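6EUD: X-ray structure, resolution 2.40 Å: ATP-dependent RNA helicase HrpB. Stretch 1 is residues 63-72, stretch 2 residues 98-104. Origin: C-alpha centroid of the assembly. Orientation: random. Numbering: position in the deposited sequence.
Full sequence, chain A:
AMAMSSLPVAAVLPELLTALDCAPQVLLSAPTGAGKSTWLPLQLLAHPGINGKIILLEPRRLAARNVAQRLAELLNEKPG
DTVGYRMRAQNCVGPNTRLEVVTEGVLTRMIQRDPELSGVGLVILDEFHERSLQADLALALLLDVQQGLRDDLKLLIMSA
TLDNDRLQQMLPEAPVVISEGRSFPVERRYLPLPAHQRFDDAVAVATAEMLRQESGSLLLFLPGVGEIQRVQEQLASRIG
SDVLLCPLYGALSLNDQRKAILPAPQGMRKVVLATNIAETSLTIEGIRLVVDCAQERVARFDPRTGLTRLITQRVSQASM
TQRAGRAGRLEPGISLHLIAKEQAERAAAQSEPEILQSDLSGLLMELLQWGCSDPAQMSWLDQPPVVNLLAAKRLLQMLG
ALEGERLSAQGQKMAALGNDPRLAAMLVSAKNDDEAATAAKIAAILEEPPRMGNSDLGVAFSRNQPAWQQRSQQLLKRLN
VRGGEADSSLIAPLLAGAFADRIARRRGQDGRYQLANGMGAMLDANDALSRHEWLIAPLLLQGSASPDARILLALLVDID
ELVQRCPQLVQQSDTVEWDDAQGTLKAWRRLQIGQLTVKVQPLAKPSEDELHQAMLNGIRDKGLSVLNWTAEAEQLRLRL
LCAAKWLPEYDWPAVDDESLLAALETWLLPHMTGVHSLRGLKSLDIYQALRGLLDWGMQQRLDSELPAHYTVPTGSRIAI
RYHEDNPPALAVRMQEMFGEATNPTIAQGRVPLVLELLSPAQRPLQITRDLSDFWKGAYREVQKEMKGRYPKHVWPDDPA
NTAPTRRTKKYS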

# COMPACT_ATOMS: atom_id res chain seq x y z
N ALA A 63 24.96 -10.31 0.92
CA ALA A 63 24.73 -11.62 1.50
C ALA A 63 25.05 -12.71 0.48
O ALA A 63 25.68 -13.72 0.81
CB ALA A 63 23.29 -11.76 1.99
N ALA A 64 24.62 -12.47 -0.75
CA ALA A 64 24.61 -13.48 -1.81
C ALA A 64 26.00 -13.94 -2.19
O ALA A 64 26.19 -15.10 -2.57
CB ALA A 64 23.89 -12.95 -3.04
N ARG A 65 26.98 -13.04 -2.13
CA ARG A 65 28.30 -13.42 -2.59
C ARG A 65 29.14 -13.88 -1.42
O ARG A 65 30.15 -14.55 -1.60
CB ARG A 65 28.95 -12.27 -3.36
CG ARG A 65 30.30 -12.64 -3.96
CD ARG A 65 30.88 -11.51 -4.79
NE ARG A 65 30.27 -10.23 -4.45
CZ ARG A 65 30.85 -9.31 -3.69
NH1 ARG A 65 32.06 -9.53 -3.17
NH2 ARG A 65 30.22 -8.17 -3.43
N ASN A 66 28.71 -13.57 -0.20
CA ASN A 66 29.30 -14.19 0.97
C ASN A 66 29.04 -15.69 0.98
O ASN A 66 29.95 -16.49 1.19
CB ASN A 66 28.76 -13.56 2.25
CG ASN A 66 29.54 -12.34 2.66
OD1 ASN A 66 30.71 -12.18 2.28
ND2 ASN A 66 28.92 -11.45 3.42
N VAL A 67 27.79 -16.07 0.73
CA VAL A 67 27.40 -17.48 0.72
C VAL A 67 28.07 -18.29 -0.40
O VAL A 67 28.58 -19.38 -0.15
CB VAL A 67 25.87 -17.60 0.59
CG1 VAL A 67 25.44 -19.05 0.72
CG2 VAL A 67 25.19 -16.75 1.64
N ALA A 68 28.06 -17.74 -1.62
CA ALA A 68 28.63 -18.39 -2.80
C ALA A 68 30.15 -18.55 -2.73
O ALA A 68 30.68 -19.59 -3.13
CB ALA A 68 28.27 -17.61 -4.05
N GLN A 69 30.84 -17.53 -2.23
CA GLN A 69 32.29 -17.57 -2.10
C GLN A 69 32.73 -18.47 -0.94
O GLN A 69 33.70 -19.23 -1.06
CB GLN A 69 32.86 -16.16 -1.92
CG GLN A 69 34.37 -16.10 -1.78
CD GLN A 69 34.83 -16.23 -0.33
OE1 GLN A 69 34.03 -16.11 0.60
NE2 GLN A 69 36.11 -16.50 -0.14
N ARG A 70 32.02 -18.39 0.18
CA ARG A 70 32.37 -19.17 1.37
C ARG A 70 32.09 -20.64 1.17
O ARG A 70 32.86 -21.49 1.62
CB ARG A 70 31.61 -18.66 2.59
CG ARG A 70 32.15 -17.36 3.16
CD ARG A 70 32.11 -17.38 4.68
NE ARG A 70 32.45 -18.71 5.20
CZ ARG A 70 33.68 -19.20 5.26
NH1 ARG A 70 34.71 -18.48 4.83
NH2 ARG A 70 33.89 -20.41 5.76
N LEU A 71 30.99 -20.95 0.48
CA LEU A 71 30.60 -22.33 0.23
C LEU A 71 31.50 -22.97 -0.84
O LEU A 71 31.61 -24.20 -0.92
CB LEU A 71 29.13 -22.39 -0.19
CG LEU A 71 28.41 -23.73 -0.32
CD1 LEU A 71 27.50 -23.98 0.87
CD2 LEU A 71 27.60 -23.76 -1.60
N ALA A 72 32.14 -22.12 -1.64
CA ALA A 72 33.08 -22.58 -2.66
C ALA A 72 34.41 -23.04 -2.04
O ALA A 72 35.06 -23.95 -2.54
CB ALA A 72 33.32 -21.48 -3.69
N ARG A 98 26.10 -26.37 -10.25
CA ARG A 98 24.89 -27.10 -9.89
C ARG A 98 24.14 -26.32 -8.82
O ARG A 98 22.96 -26.56 -8.57
CB ARG A 98 25.23 -28.52 -9.44
CG ARG A 98 25.56 -29.46 -10.59
CD ARG A 98 25.79 -30.86 -10.09
NE ARG A 98 24.67 -31.29 -9.26
CZ ARG A 98 24.67 -32.39 -8.52
NH1 ARG A 98 25.73 -33.19 -8.52
NH2 ARG A 98 23.60 -32.70 -7.79
N LEU A 99 24.83 -25.36 -8.22
CA LEU A 99 24.28 -24.55 -7.15
C LEU A 99 24.51 -23.08 -7.46
O LEU A 99 25.64 -22.60 -7.44
CB LEU A 99 24.92 -24.93 -5.80
CG LEU A 99 24.41 -24.36 -4.47
CD1 LEU A 99 25.01 -23.00 -4.17
CD2 LEU A 99 22.90 -24.30 -4.44
N GLU A 100 23.43 -22.37 -7.76
CA GLU A 100 23.51 -20.95 -8.06
C GLU A 100 22.94 -20.13 -6.90
O GLU A 100 21.90 -20.47 -6.34
CB GLU A 100 22.79 -20.64 -9.37
CG GLU A 100 23.41 -21.32 -10.58
CD GLU A 100 22.71 -21.01 -11.90
OE1 GLU A 100 21.63 -20.38 -11.87
OE2 GLU A 100 23.23 -21.39 -12.97
N VAL A 101 23.65 -19.07 -6.53
CA VAL A 101 23.23 -18.20 -5.44
C VAL A 101 22.81 -16.85 -6.00
O VAL A 101 23.65 -16.01 -6.31
CB VAL A 101 24.35 -17.99 -4.39
CG1 VAL A 101 23.82 -17.21 -3.19
CG2 VAL A 101 24.92 -19.33 -3.94
N VAL A 102 21.50 -16.64 -6.12
CA VAL A 102 20.97 -15.49 -6.83
C VAL A 102 20.40 -14.43 -5.88
O VAL A 102 20.13 -14.70 -4.71
CB VAL A 102 19.87 -15.93 -7.82
CG1 VAL A 102 20.42 -16.99 -8.76
CG2 VAL A 102 18.65 -16.46 -7.07
N THR A 103 20.21 -13.22 -6.41
CA THR A 103 19.63 -12.10 -5.67
C THR A 103 19.19 -10.96 -6.59
O THR A 103 19.37 -11.04 -7.80
CB THR A 103 20.61 -11.50 -4.67
OG1 THR A 103 19.96 -10.43 -3.97
CG2 THR A 103 21.82 -10.95 -5.42
N GLU A 104 18.64 -9.91 -5.99
CA GLU A 104 18.22 -8.71 -6.73
C GLU A 104 17.24 -8.98 -7.88
O GLU A 104 17.41 -8.45 -8.98
CB GLU A 104 19.44 -7.97 -7.28
CG GLU A 104 20.31 -7.38 -6.20
CD GLU A 104 21.55 -6.71 -6.76
OE1 GLU A 104 21.92 -5.64 -6.23
OE2 GLU A 104 22.16 -7.24 -7.72

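The closest approach in this helix-on-strand packing is made not by two side chains but by a backbone oxygen and a methyl: Ala64 O lies 3.2 Å from Val101 CG1. Ala64 O also accepts a weak helical hydrogen bond from Ala68 N, at 3.4 Å. No hydrogen bond crosses between the stretches, so the contact rests on apolar packing. The helix, residues 63-72, runs nearly antiparallel to strand 99-102, at 159°, and the axes come within 8.0 Å. Ala68 CA and Val101 CA, 6.0 Å apart, are the nearest pair in the backbone register. Val101 is the hub. Val101 CG1 reaches Ala64 CB and Val67 CB, each at 4.3 Å, while Val101 CG2 lies 3.8 Å from Ala68 CB. Because the helix and strand run nearly antiparallel, the order of contacts is reversed: Ala64 CB meets Thr103 CG2 at 3.7 Å, while Leu71 CD2, later in the helix, meets Leu99 CD1, earlier in stretch 2, at 3.7 Å. The methyl of Thr103 serves this contact, while its OG1 is hydrogen-bonded elsewhere in the structure. Strand alternation explains the pattern: Leu99 and Val101 point toward the helix, Glu100 and Val102 away. On the helix, Ala64, Val67, Ala68 and Leu71 form one face, at positions i, i+3, i+4 and i+7.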